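Local coordinates for eukaryotic translation initiation factor 2D (Homo sapiens, PDB 5W2F), which delivers tRNA to the P-site of the eukaryotic ribosome without needing GTP, this chain being its C-terminal part, at residues S20-G25 against R34-N39; G25-G30 against V105-I110; D63-K68 against D80-R85; Y135-Y140 against Y186-K191; P158-G161 against L166-Q169. All coordinates share one frame; numbering follows the deposited sequence.

The five contacts span two domains. Along the chain the segments of contacts 1 and 2 interleave, contact 3 is nested in the loop closed by contact 2, and contact 4, with contact 5 nested inside it, comes after. Contacts 1 and 3 lie in the SWIB/MDM2 region, with centres about 15 Å apart, and meet where Val37 of helix 30-43 packs on Leu82 and Leu83 of helix 79-89. Contact 2 shares Gly25 with contact 1 and joins the outermost strands, 27-28 and 104-107, of a four-stranded antiparallel sheet. Contacts 4 and 5 belong to the SUI1 domain, their centres about 34 and 38 Å from that of contact 3. Ile110 touches Tyr135, so the segment after strand 104-107 meets the SUI1 domain.

Contact 1 (S20-G25 against R34-N39); sequences SGHKKG and RTIVIN
Ser20 OG is held by two groups while its side chain rests against Ile36. It binds the carbonyl oxygen of Phe17, one helical turn back, and accepts a hydrogen bond from His22 ND1 at 3.0 Å. The oxygen lies only 11° out of the imidazole plane, so this second bond fixes the rotation of the ring as well as its position. Ser20 OG reaches both partners because it is turned between the backbone N and the carbonyl carbon (chi1 72°).

The contact with helix 30-43 is made by one residue, Ile36, whose two branches share the work. Its CG1 sits 3.8 Å from Ser20 CB, and its CG2 passes 3.9 Å from Ser20 OG. The longer branch continues to the imidazole, where Ile36 CD1 lies 3.6 Å from His22 ND1 and approaches the ring obliquely. The methyl thus packs close to the polar nitrogen and hydroxyl whose bond to each other is already made. Leu28 of strand 27-28 touches both His22 and Ile36 and continues this packing, while Phe17 meets Ile36 from the preceding helix.

Gly21, with its positive phi, is the C-prime residue where the chain turns out of helix 14-17: His22 N returns to Phe17 O and Gly21 N to Gln18 O. This is a Schellman motif, here laid against the next helix of the SWIB/MDM2 domain.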
# COMPACT_ATOMS: atom_id res chain seq x y z
N SER A 20 -18.16 1.55 16.09
CA SER A 20 -18.47 1.23 14.69
C SER A 20 -18.38 -0.26 14.38
O SER A 20 -18.76 -0.68 13.29
CB SER A 20 -17.54 2.00 13.74
OG SER A 20 -16.23 1.47 13.80
N GLY A 21 -17.82 -1.05 15.30
CA GLY A 21 -17.75 -2.49 15.19
C GLY A 21 -16.54 -2.99 14.42
O GLY A 21 -16.58 -4.09 13.90
N HIS A 22 -15.46 -2.19 14.39
CA HIS A 22 -14.28 -2.55 13.59
C HIS A 22 -13.12 -2.75 14.55
O HIS A 22 -12.76 -1.86 15.31
CB HIS A 22 -13.97 -1.39 12.63
CG HIS A 22 -14.95 -1.30 11.50
ND1 HIS A 22 -15.90 -0.31 11.41
CD2 HIS A 22 -15.18 -2.14 10.46
CE1 HIS A 22 -16.64 -0.51 10.34
NE2 HIS A 22 -16.23 -1.62 9.75
N LYS A 23 -12.57 -3.95 14.53
CA LYS A 23 -11.56 -4.37 15.50
C LYS A 23 -10.16 -4.03 15.02
O LYS A 23 -9.96 -3.62 13.86
CB LYS A 23 -11.68 -5.89 15.75
CG LYS A 23 -11.48 -6.78 14.53
CD LYS A 23 -11.49 -8.26 14.93
CE LYS A 23 -11.38 -9.17 13.71
NZ LYS A 23 -12.59 -9.12 12.84
N LYS A 24 -9.18 -4.22 15.90
CA LYS A 24 -7.78 -4.16 15.51
C LYS A 24 -7.59 -5.09 14.32
O LYS A 24 -8.03 -6.25 14.37
CB LYS A 24 -6.86 -4.61 16.65
CG LYS A 24 -5.42 -4.89 16.26
CD LYS A 24 -4.61 -5.33 17.47
CE LYS A 24 -3.13 -5.49 17.13
NZ LYS A 24 -2.86 -6.42 16.00
N GLY A 25 -6.93 -4.58 13.29
CA GLY A 25 -6.69 -5.34 12.08
C GLY A 25 -7.75 -5.24 10.99
O GLY A 25 -7.56 -5.80 9.90
N ARG A 34 -13.80 8.21 7.29
CA ARG A 34 -14.39 9.53 7.41
C ARG A 34 -15.77 9.47 8.07
O ARG A 34 -16.04 10.21 9.03
CB ARG A 34 -14.42 10.24 6.05
CG ARG A 34 -13.02 10.65 5.58
CD ARG A 34 -13.03 11.22 4.15
NE ARG A 34 -11.68 11.44 3.62
CZ ARG A 34 -10.88 12.47 3.94
NH1 ARG A 34 -9.66 12.55 3.40
NH2 ARG A 34 -11.28 13.42 4.80
N THR A 35 -16.61 8.57 7.59
CA THR A 35 -17.93 8.39 8.18
C THR A 35 -17.84 8.01 9.66
O THR A 35 -18.57 8.55 10.51
CB THR A 35 -18.70 7.31 7.40
OG1 THR A 35 -18.90 7.79 6.07
CG2 THR A 35 -20.03 7.00 8.04
N ILE A 36 -16.94 7.08 9.97
CA ILE A 36 -16.80 6.61 11.34
C ILE A 36 -16.37 7.72 12.29
O ILE A 36 -16.91 7.87 13.40
CB ILE A 36 -15.83 5.42 11.40
CG1 ILE A 36 -16.48 4.20 10.77
CG2 ILE A 36 -15.39 5.11 12.83
CD1 ILE A 36 -15.49 3.14 10.36
N VAL A 37 -15.38 8.49 11.86
CA VAL A 37 -14.86 9.54 12.71
C VAL A 37 -15.88 10.66 12.90
O VAL A 37 -16.04 11.20 14.01
CB VAL A 37 -13.50 10.05 12.20
CG1 VAL A 37 -13.03 11.27 12.95
CG2 VAL A 37 -12.46 8.94 12.30
N ILE A 38 -16.57 11.03 11.82
CA ILE A 38 -17.62 12.04 11.92
C ILE A 38 -18.69 11.57 12.89
O ILE A 38 -19.13 12.33 13.76
CB ILE A 38 -18.18 12.42 10.54
CG1 ILE A 38 -17.11 13.22 9.76
CG2 ILE A 38 -19.45 13.26 10.66
CD1 ILE A 38 -17.40 13.38 8.28
N ASN A 39 -19.11 10.31 12.76
CA ASN A 39 -20.12 9.76 13.65
C ASN A 39 -19.66 9.70 15.10
O ASN A 39 -20.44 9.98 16.02
CB ASN A 39 -20.57 8.38 13.20
CG ASN A 39 -21.42 8.42 11.96
OD1 ASN A 39 -21.97 9.46 11.60
ND2 ASN A 39 -21.54 7.29 11.29

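Contact 2 (G25-G30 against V105-I110); sequences GSFLEG and VKKGRI
Phe27 and Val105 approach from opposite directions and meet methyl to ring face. Val105 CG1 stands 3.5 Å from the centroid of the Phe27 ring, only 10° off the ring normal, which makes a nearly ideal CH-pi contact. The methyl is placed there by a first torsion that sets CG1 anti to the backbone N (chi1 177°). Phe27 also packs on the two inner strands of the sheet, on Cys8 of strand 4-8 and on Ala93 of strand 91-96, so the ring reaches from one edge strand toward the other.

The packing is looser at the rim of the ring. Lys107 crosses Phe27 at about a right angle and brings CG to 3.9 Å from Phe27 CZ, in the ring plane. Beyond this point the lysine chain bends at chi3 (73°) and carries NZ to Gln91 OE1, leaving just its aliphatic part to touch the ring. Both Val105 and Lys107 are solvent-exposed.

The two segments are therefore joined by dispersion and CH-pi attraction alone, and the lysine ammonium hydrogen-bonds Gln91 OE1 rather than any group across the contact.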
# COMPACT_ATOMS: atom_id res chain seq x y z
N GLY A 25 -6.93 -4.58 13.29
CA GLY A 25 -6.69 -5.34 12.08
C GLY A 25 -7.75 -5.24 10.99
O GLY A 25 -7.56 -5.80 9.90
N SER A 26 -8.85 -4.53 11.24
CA SER A 26 -9.87 -4.38 10.22
C SER A 26 -9.33 -3.42 9.17
O SER A 26 -8.54 -2.50 9.46
CB SER A 26 -11.21 -3.91 10.78
OG SER A 26 -11.02 -2.81 11.61
N PHE A 27 -9.74 -3.67 7.93
CA PHE A 27 -9.36 -2.84 6.81
C PHE A 27 -10.54 -2.00 6.37
O PHE A 27 -11.65 -2.51 6.20
CB PHE A 27 -8.86 -3.71 5.66
CG PHE A 27 -7.58 -4.42 5.98
CD1 PHE A 27 -6.36 -3.79 5.76
CD2 PHE A 27 -7.58 -5.69 6.52
CE1 PHE A 27 -5.17 -4.43 6.09
CE2 PHE A 27 -6.39 -6.32 6.86
CZ PHE A 27 -5.19 -5.70 6.64
N LEU A 28 -10.28 -0.71 6.15
CA LEU A 28 -11.30 0.26 5.84
C LEU A 28 -10.88 1.11 4.66
O LEU A 28 -9.71 1.47 4.52
CB LEU A 28 -11.52 1.18 7.06
CG LEU A 28 -12.06 0.50 8.32
CD1 LEU A 28 -11.99 1.44 9.52
CD2 LEU A 28 -13.48 0.05 8.07
N GLU A 29 -11.86 1.52 3.86
CA GLU A 29 -11.63 2.54 2.85
C GLU A 29 -11.60 3.91 3.54
O GLU A 29 -12.19 4.11 4.61
CB GLU A 29 -12.73 2.50 1.78
CG GLU A 29 -12.81 1.16 1.06
CD GLU A 29 -13.89 1.12 0.01
OE1 GLU A 29 -14.29 2.16 -0.50
OE2 GLU A 29 -14.34 0.01 -0.33
N GLY A 30 -10.94 4.87 2.90
CA GLY A 30 -10.88 6.22 3.45
C GLY A 30 -12.26 6.80 3.72
O GLY A 30 -12.48 7.43 4.74
N VAL A 105 -5.41 -8.44 -0.01
CA VAL A 105 -5.10 -7.32 0.86
C VAL A 105 -3.62 -7.36 1.25
O VAL A 105 -3.08 -8.41 1.60
CB VAL A 105 -6.00 -7.36 2.11
CG1 VAL A 105 -5.64 -6.22 3.06
CG2 VAL A 105 -7.47 -7.30 1.70
N LYS A 106 -2.98 -6.19 1.21
CA LYS A 106 -1.61 -6.03 1.63
C LYS A 106 -1.51 -4.92 2.66
O LYS A 106 -2.19 -3.90 2.54
CB LYS A 106 -0.78 -5.66 0.42
CG LYS A 106 -0.60 -6.77 -0.59
CD LYS A 106 0.44 -7.77 -0.09
CE LYS A 106 0.63 -8.92 -1.02
NZ LYS A 106 1.70 -9.82 -0.54
N LYS A 107 -0.64 -5.12 3.65
CA LYS A 107 -0.27 -4.06 4.58
C LYS A 107 0.98 -3.34 4.09
O LYS A 107 1.91 -3.95 3.55
CB LYS A 107 -0.05 -4.63 5.96
CG LYS A 107 -1.34 -5.13 6.54
CD LYS A 107 -1.17 -5.59 7.97
CE LYS A 107 -0.99 -4.42 8.92
NZ LYS A 107 -1.35 -4.82 10.30
N GLY A 108 0.99 -2.04 4.30
CA GLY A 108 2.11 -1.19 3.96
C GLY A 108 1.75 -0.20 2.89
O GLY A 108 0.68 -0.25 2.29
N ARG A 109 2.67 0.71 2.66
CA ARG A 109 2.54 1.65 1.56
C ARG A 109 2.75 0.92 0.26
O ARG A 109 3.49 -0.08 0.19
CB ARG A 109 3.53 2.80 1.73
CG ARG A 109 3.28 3.56 3.02
CD ARG A 109 3.75 5.00 2.97
NE ARG A 109 3.41 5.68 4.22
CZ ARG A 109 2.18 6.11 4.56
NH1 ARG A 109 1.13 5.95 3.76
NH2 ARG A 109 2.02 6.70 5.73
N ILE A 110 2.07 1.39 -0.77
CA ILE A 110 2.21 0.84 -2.10
C ILE A 110 3.67 1.17 -2.51
O ILE A 110 4.14 2.30 -2.30
CB ILE A 110 1.17 1.43 -3.10
CG1 ILE A 110 -0.27 1.21 -2.60
CG2 ILE A 110 1.34 0.79 -4.47
CD1 ILE A 110 -1.32 2.12 -3.20

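Contact 3 (D63-K68 against D80-R85); sequences DCILEK and DSLLTR
Ile65, the last residue of helix 59-65, comes alongside Arg85 of helix 79-89 with their CA atoms 6.2 Å apart, and at Leu66 the chain leaves helical angles. Ile65 carries the buried half of the contact. Its CG1 branch takes the position between the backbone N and the carbonyl carbon (chi1 64°), which swings the terminal methyl toward the second helix. There Ile65 CD1 meets Leu82 CD1 at 3.4 Å, tighter than usual for two carbons, with the two side chains crossing at about a right angle. The same methyl lies 4.1 Å from Arg85 CB, so it rests against residues one turn apart on helix 79-89. Cys86 of the same helix, Leu57 and Leu77 also touch Ile65, and Val37 of helix 30-43 touches Leu82, tying the pair into the core of the SWIB/MDM2 domain.

Toward the surface the contact changes character. Arg85 extends from CG to NE, so its guanidinium runs well beyond the helix, and NH1 comes 3.5 Å from Leu66 CD2. Leu66 itself leans on Leu57 and Met75. Glu67 OE2, in a poorly ordered side chain, is 6.6 Å from Arg85 NH1; Glu67 OE2 pairs with Lys89 NZ instead, and any pull on the arginine would be long-range and probably modest.

Apolar methyl packing thus joins the two helices, and the arginine contributes through its aliphatic stem and a van der Waals touch rather than a salt bridge between the segments.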
# COMPACT_ATOMS: atom_id res chain seq x y z
N ASP A 63 -5.51 10.44 22.89
CA ASP A 63 -4.61 9.32 23.10
C ASP A 63 -4.13 8.74 21.78
O ASP A 63 -2.96 8.41 21.63
CB ASP A 63 -5.32 8.26 23.93
CG ASP A 63 -4.48 7.03 24.19
OD1 ASP A 63 -3.32 7.18 24.63
OD2 ASP A 63 -4.98 5.91 23.96
N CYS A 64 -5.03 8.64 20.81
CA CYS A 64 -4.62 7.95 19.60
C CYS A 64 -4.23 8.81 18.42
O CYS A 64 -3.62 8.27 17.49
CB CYS A 64 -5.60 6.85 19.23
SG CYS A 64 -7.22 7.37 18.71
N ILE A 65 -4.51 10.13 18.43
CA ILE A 65 -3.94 10.99 17.38
C ILE A 65 -2.96 12.08 17.80
O ILE A 65 -2.22 12.57 16.94
CB ILE A 65 -5.01 11.55 16.42
CG1 ILE A 65 -5.98 12.47 17.14
CG2 ILE A 65 -5.76 10.40 15.74
CD1 ILE A 65 -6.74 13.37 16.19
N LEU A 66 -2.92 12.46 19.08
CA LEU A 66 -1.97 13.48 19.53
C LEU A 66 -0.71 12.87 20.12
O LEU A 66 -0.76 11.85 20.82
CB LEU A 66 -2.61 14.39 20.57
CG LEU A 66 -3.93 15.06 20.17
CD1 LEU A 66 -4.35 15.96 21.32
CD2 LEU A 66 -3.80 15.85 18.88
N GLU A 67 0.42 13.52 19.85
CA GLU A 67 1.72 13.11 20.41
C GLU A 67 1.81 13.52 21.88
O GLU A 67 2.18 12.71 22.73
CB GLU A 67 2.89 13.74 19.63
CG GLU A 67 2.85 13.62 18.11
CD GLU A 67 2.53 12.22 17.62
OE1 GLU A 67 3.07 11.24 18.18
OE2 GLU A 67 1.73 12.10 16.66
N LYS A 68 1.46 14.78 22.16
CA LYS A 68 1.45 15.33 23.51
C LYS A 68 0.08 15.93 23.84
O LYS A 68 -0.41 16.80 23.11
CB LYS A 68 2.54 16.40 23.63
CG LYS A 68 2.86 16.80 25.07
CD LYS A 68 3.59 18.13 25.13
CE LYS A 68 3.89 18.51 26.57
NZ LYS A 68 4.53 19.85 26.66
N ASP A 80 -11.41 18.52 9.10
CA ASP A 80 -10.49 17.96 8.10
C ASP A 80 -9.14 17.59 8.69
O ASP A 80 -8.55 16.59 8.31
CB ASP A 80 -10.36 18.88 6.91
CG ASP A 80 -11.63 18.90 6.07
OD1 ASP A 80 -11.88 17.89 5.38
OD2 ASP A 80 -12.40 19.89 6.09
N SER A 81 -8.65 18.39 9.64
CA SER A 81 -7.41 18.02 10.32
C SER A 81 -7.57 16.77 11.15
O SER A 81 -6.68 15.92 11.18
CB SER A 81 -6.96 19.16 11.22
OG SER A 81 -6.64 20.31 10.44
N LEU A 82 -8.70 16.66 11.84
CA LEU A 82 -8.99 15.48 12.61
C LEU A 82 -8.96 14.25 11.72
O LEU A 82 -8.33 13.24 12.04
CB LEU A 82 -10.34 15.62 13.30
CG LEU A 82 -10.86 14.40 14.05
CD1 LEU A 82 -9.89 14.00 15.15
CD2 LEU A 82 -12.25 14.68 14.59
N LEU A 83 -9.66 14.32 10.60
CA LEU A 83 -9.73 13.20 9.68
C LEU A 83 -8.35 12.87 9.09
O LEU A 83 -7.97 11.71 9.05
CB LEU A 83 -10.75 13.52 8.59
CG LEU A 83 -12.21 13.61 9.05
CD1 LEU A 83 -13.16 14.14 7.98
CD2 LEU A 83 -12.69 12.26 9.57
N THR A 84 -7.60 13.89 8.70
CA THR A 84 -6.26 13.70 8.17
C THR A 84 -5.35 13.01 9.19
O THR A 84 -4.62 12.08 8.86
CB THR A 84 -5.65 15.04 7.74
OG1 THR A 84 -6.43 15.54 6.66
CG2 THR A 84 -4.20 14.91 7.33
N ARG A 85 -5.39 13.48 10.43
CA ARG A 85 -4.54 12.87 11.45
C ARG A 85 -4.96 11.43 11.71
O ARG A 85 -4.10 10.57 11.93
CB ARG A 85 -4.54 13.70 12.73
CG ARG A 85 -3.84 15.03 12.57
CD ARG A 85 -3.59 15.65 13.93
NE ARG A 85 -3.26 17.06 13.84
CZ ARG A 85 -2.74 17.78 14.83
NH1 ARG A 85 -2.45 17.23 16.01
NH2 ARG A 85 -2.50 19.06 14.63

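Contact 4 (Y135-Y140 against Y186-K191); sequences YGLDPY and YQLPRK
Leu137 sets one methyl over the middle of the Tyr186 ring face, in the SUI1 domain, where helices 139-150 and 175-185 pack beside a mixed sheet. Leu137 CD2 is 3.5 Å from the centroid of the Tyr186 ring and only 5° off its normal, nearly equidistant from all six ring carbons. This is a CH-pi contact in which the leucine branch points straight at the aromatic face, although the two side chains as wholes run at a slant.

The other methyl of Leu137 is used differently. Leu137 CD1 meets Leu188 CD1 tip to tip at 4.1 Å, while also staying within 4.0 Å of Tyr186 CD2. One leucine fork therefore spans both partners. Leu188 in turn sends its second methyl, CD2, to Tyr135 CD2 at 4.0 Å. The result is a chain of apolar contacts that alternates between the segments: Tyr186, Leu137, Leu188, Tyr135. Leu182 of helix 175-185 packs on both leucines, and Ile113 of strand 113-121 touches Leu188 and Tyr135. The phenol oxygen of Tyr135 is satisfied by the carbonyl of Cys111.

Gln187 turns the chain with positive phi just after helix 175-185, and Leu188, the next residue, faces Leu137. Helix 139-150 begins right after the cluster, with Asp138 as its N-cap: Tyr140 N donates to Asp138 OD1 at 3.0 Å with an N-H...O angle of 147°, from well above the carboxylate plane.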
# COMPACT_ATOMS: atom_id res chain seq x y z
N TYR A 135 2.40 -7.27 -5.13
CA TYR A 135 1.21 -7.32 -5.98
C TYR A 135 0.61 -8.71 -6.04
O TYR A 135 -0.26 -8.99 -6.88
CB TYR A 135 1.52 -6.77 -7.39
CG TYR A 135 1.85 -5.32 -7.28
CD1 TYR A 135 3.12 -4.90 -6.89
CD2 TYR A 135 0.89 -4.34 -7.52
CE1 TYR A 135 3.40 -3.55 -6.70
CE2 TYR A 135 1.18 -3.01 -7.35
CZ TYR A 135 2.43 -2.61 -6.95
OH TYR A 135 2.70 -1.28 -6.79
N GLY A 136 0.99 -9.57 -5.09
CA GLY A 136 0.45 -10.91 -5.03
C GLY A 136 0.93 -11.88 -6.08
O GLY A 136 0.29 -12.91 -6.30
N LEU A 137 2.08 -11.58 -6.67
CA LEU A 137 2.65 -12.44 -7.69
C LEU A 137 3.79 -13.27 -7.09
O LEU A 137 4.60 -12.76 -6.33
CB LEU A 137 3.18 -11.61 -8.86
CG LEU A 137 2.10 -10.84 -9.62
CD1 LEU A 137 2.75 -9.91 -10.64
CD2 LEU A 137 1.11 -11.77 -10.31
N ASP A 138 3.82 -14.54 -7.45
CA ASP A 138 4.81 -15.50 -6.95
C ASP A 138 6.03 -15.40 -7.85
O ASP A 138 5.94 -15.73 -9.02
CB ASP A 138 4.23 -16.92 -6.96
CG ASP A 138 5.18 -17.98 -6.43
OD1 ASP A 138 6.34 -17.67 -6.09
OD2 ASP A 138 4.73 -19.13 -6.31
N PRO A 139 7.19 -14.99 -7.31
CA PRO A 139 8.38 -14.92 -8.15
C PRO A 139 8.72 -16.24 -8.88
O PRO A 139 9.19 -16.19 -10.02
CB PRO A 139 9.47 -14.49 -7.18
CG PRO A 139 8.75 -13.70 -6.15
CD PRO A 139 7.46 -14.44 -5.97
N TYR A 140 8.48 -17.39 -8.24
CA TYR A 140 8.79 -18.66 -8.91
C TYR A 140 7.87 -18.89 -10.13
O TYR A 140 8.30 -19.41 -11.16
CB TYR A 140 8.79 -19.84 -7.91
CG TYR A 140 10.05 -19.84 -7.04
CD1 TYR A 140 11.21 -20.37 -7.52
CD2 TYR A 140 10.08 -19.24 -5.77
CE1 TYR A 140 12.38 -20.35 -6.78
CE2 TYR A 140 11.27 -19.22 -5.01
CZ TYR A 140 12.41 -19.78 -5.53
OH TYR A 140 13.62 -19.79 -4.84
N TYR A 186 -1.59 -9.38 -16.20
CA TYR A 186 -2.05 -9.11 -14.84
C TYR A 186 -2.79 -7.79 -14.67
O TYR A 186 -3.29 -7.53 -13.59
CB TYR A 186 -0.91 -9.26 -13.83
CG TYR A 186 -0.39 -10.68 -13.76
CD1 TYR A 186 -1.24 -11.72 -13.40
CD2 TYR A 186 0.93 -10.99 -14.03
CE1 TYR A 186 -0.79 -13.04 -13.35
CE2 TYR A 186 1.39 -12.29 -13.96
CZ TYR A 186 0.53 -13.31 -13.65
OH TYR A 186 1.00 -14.61 -13.59
N GLN A 187 -2.85 -6.97 -15.73
CA GLN A 187 -3.65 -5.72 -15.73
C GLN A 187 -3.29 -4.78 -14.58
O GLN A 187 -4.13 -4.06 -14.04
CB GLN A 187 -5.16 -6.03 -15.71
CG GLN A 187 -5.65 -6.72 -16.98
CD GLN A 187 -5.70 -5.78 -18.17
OE1 GLN A 187 -6.25 -4.69 -18.09
NE2 GLN A 187 -5.11 -6.20 -19.28
N LEU A 188 -2.01 -4.76 -14.24
CA LEU A 188 -1.53 -3.92 -13.16
C LEU A 188 -1.42 -2.45 -13.64
O LEU A 188 -1.19 -2.21 -14.82
CB LEU A 188 -0.20 -4.42 -12.63
CG LEU A 188 -0.23 -5.78 -11.92
CD1 LEU A 188 1.17 -6.19 -11.54
CD2 LEU A 188 -1.10 -5.76 -10.68
N PRO A 189 -1.55 -1.49 -12.71
CA PRO A 189 -1.48 -0.08 -13.15
C PRO A 189 -0.06 0.32 -13.53
O PRO A 189 0.89 0.13 -12.76
CB PRO A 189 -1.92 0.70 -11.90
CG PRO A 189 -2.55 -0.29 -11.02
CD PRO A 189 -1.85 -1.59 -11.28
N ARG A 190 0.07 0.95 -14.70
CA ARG A 190 1.35 1.41 -15.18
C ARG A 190 2.04 2.37 -14.20
O ARG A 190 3.25 2.35 -14.09
CB ARG A 190 1.15 2.06 -16.55
CG ARG A 190 2.37 2.73 -17.14
CD ARG A 190 3.58 1.80 -17.31
NE ARG A 190 4.69 2.55 -17.89
CZ ARG A 190 5.42 3.47 -17.25
NH1 ARG A 190 5.20 3.73 -15.95
NH2 ARG A 190 6.38 4.13 -17.90
N LYS A 191 1.27 3.19 -13.48
CA LYS A 191 1.87 4.16 -12.56
C LYS A 191 2.62 3.49 -11.41
O LYS A 191 3.36 4.15 -10.70
CB LYS A 191 0.81 5.13 -12.03
CG LYS A 191 -0.17 4.56 -11.04
CD LYS A 191 -1.13 5.64 -10.55
CE LYS A 191 -2.30 5.06 -9.79
NZ LYS A 191 -3.31 6.10 -9.47

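Contact 5 (P158-G161 against L166-Q169); sequences PAPG and LQVQ
Pro158 and Leu166 face each other as a non-hydrogen-bonded pair of an antiparallel beta hairpin, formed by strands 154-158 and 166-171 at one edge of the SUI1 domain sheet. Their CA atoms are 4.4 Å apart and their side chains diverge, yet the leucine fork folds back far enough for Leu166 CD2 to lie 4.0 Å from Pro158 N.

Most of the side-chain packing is done by Gln167. Its CG sits between the backbone N and the carbonyl carbon (chi1 62°), and the chain then runs extended, so the amide lies alongside Ala159 and Pro160. Gln167 OE1 comes 3.5 Å from Ala159 CB and 3.7 Å from Pro160 CD, while NE2 lies 3.9 Å from the same Pro160 CD. The side chains of Gln167 and Pro160 cross at about a right angle, and the amide meets carbon with both of its polar atoms. Gln167 NE2 is 4.1 Å from Pro158 O, too far for a hydrogen bond.

Backbone bonds on both sides of the pair set this alignment: Ala159 with Ser165 toward the loop, Gln167 with Asn157 toward the body of the sheet. A further shell comes from strand 124-130, where Val128 and Arg130 pack against Gln167 and Arg130 also touches Ala159. On the other side Leu166 leans on Pro139 and Tyr140 of helix 139-150, which joins the hairpin to the helical layer. Two further polar bonds leave the contact: Arg130 NH2 to Pro160 O, and Leu166 N to Glu133 OE1.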
# COMPACT_ATOMS: atom_id res chain seq x y z
N PRO A 158 17.22 -13.84 -3.36
CA PRO A 158 16.89 -12.72 -2.46
C PRO A 158 17.25 -11.38 -3.08
O PRO A 158 18.30 -11.24 -3.70
CB PRO A 158 17.74 -13.00 -1.22
CG PRO A 158 18.01 -14.45 -1.27
CD PRO A 158 18.15 -14.78 -2.72
N ALA A 159 16.35 -10.41 -2.94
CA ALA A 159 16.59 -9.07 -3.43
C ALA A 159 17.43 -8.34 -2.40
O ALA A 159 17.04 -8.27 -1.25
CB ALA A 159 15.29 -8.35 -3.65
N PRO A 160 18.58 -7.79 -2.80
CA PRO A 160 19.39 -7.06 -1.82
C PRO A 160 18.67 -5.83 -1.28
O PRO A 160 18.01 -5.10 -2.05
CB PRO A 160 20.65 -6.67 -2.59
CG PRO A 160 20.29 -6.80 -4.02
CD PRO A 160 19.20 -7.82 -4.13
N GLY A 161 18.74 -5.64 0.03
CA GLY A 161 18.14 -4.47 0.65
C GLY A 161 17.51 -4.82 1.96
O GLY A 161 17.74 -5.90 2.50
N LEU A 166 11.99 -11.51 -2.62
CA LEU A 166 12.66 -12.22 -3.68
C LEU A 166 12.55 -11.42 -4.96
O LEU A 166 11.56 -10.71 -5.18
CB LEU A 166 12.00 -13.56 -3.91
CG LEU A 166 12.03 -14.51 -2.71
CD1 LEU A 166 11.18 -15.71 -3.04
CD2 LEU A 166 13.45 -14.89 -2.38
N GLN A 167 13.55 -11.56 -5.80
CA GLN A 167 13.54 -10.96 -7.12
C GLN A 167 13.73 -12.04 -8.18
O GLN A 167 14.28 -13.12 -7.92
CB GLN A 167 14.63 -9.89 -7.26
CG GLN A 167 16.04 -10.42 -7.10
CD GLN A 167 17.04 -9.30 -7.15
OE1 GLN A 167 16.71 -8.15 -6.86
NE2 GLN A 167 18.26 -9.63 -7.44
N VAL A 168 13.24 -11.75 -9.38
CA VAL A 168 13.44 -12.59 -10.54
C VAL A 168 14.53 -11.96 -11.40
O VAL A 168 14.49 -10.77 -11.68
CB VAL A 168 12.15 -12.74 -11.35
CG1 VAL A 168 12.37 -13.54 -12.62
CG2 VAL A 168 11.06 -13.34 -10.48
N GLN A 169 15.48 -12.79 -11.83
CA GLN A 169 16.46 -12.39 -12.82
C GLN A 169 16.23 -13.18 -14.09
O GLN A 169 16.05 -14.41 -14.03
CB GLN A 169 17.84 -12.62 -12.28
CG GLN A 169 18.18 -11.67 -11.15
CD GLN A 169 19.65 -11.73 -10.77
OE1 GLN A 169 20.28 -12.80 -10.85
NE2 GLN A 169 20.21 -10.59 -10.34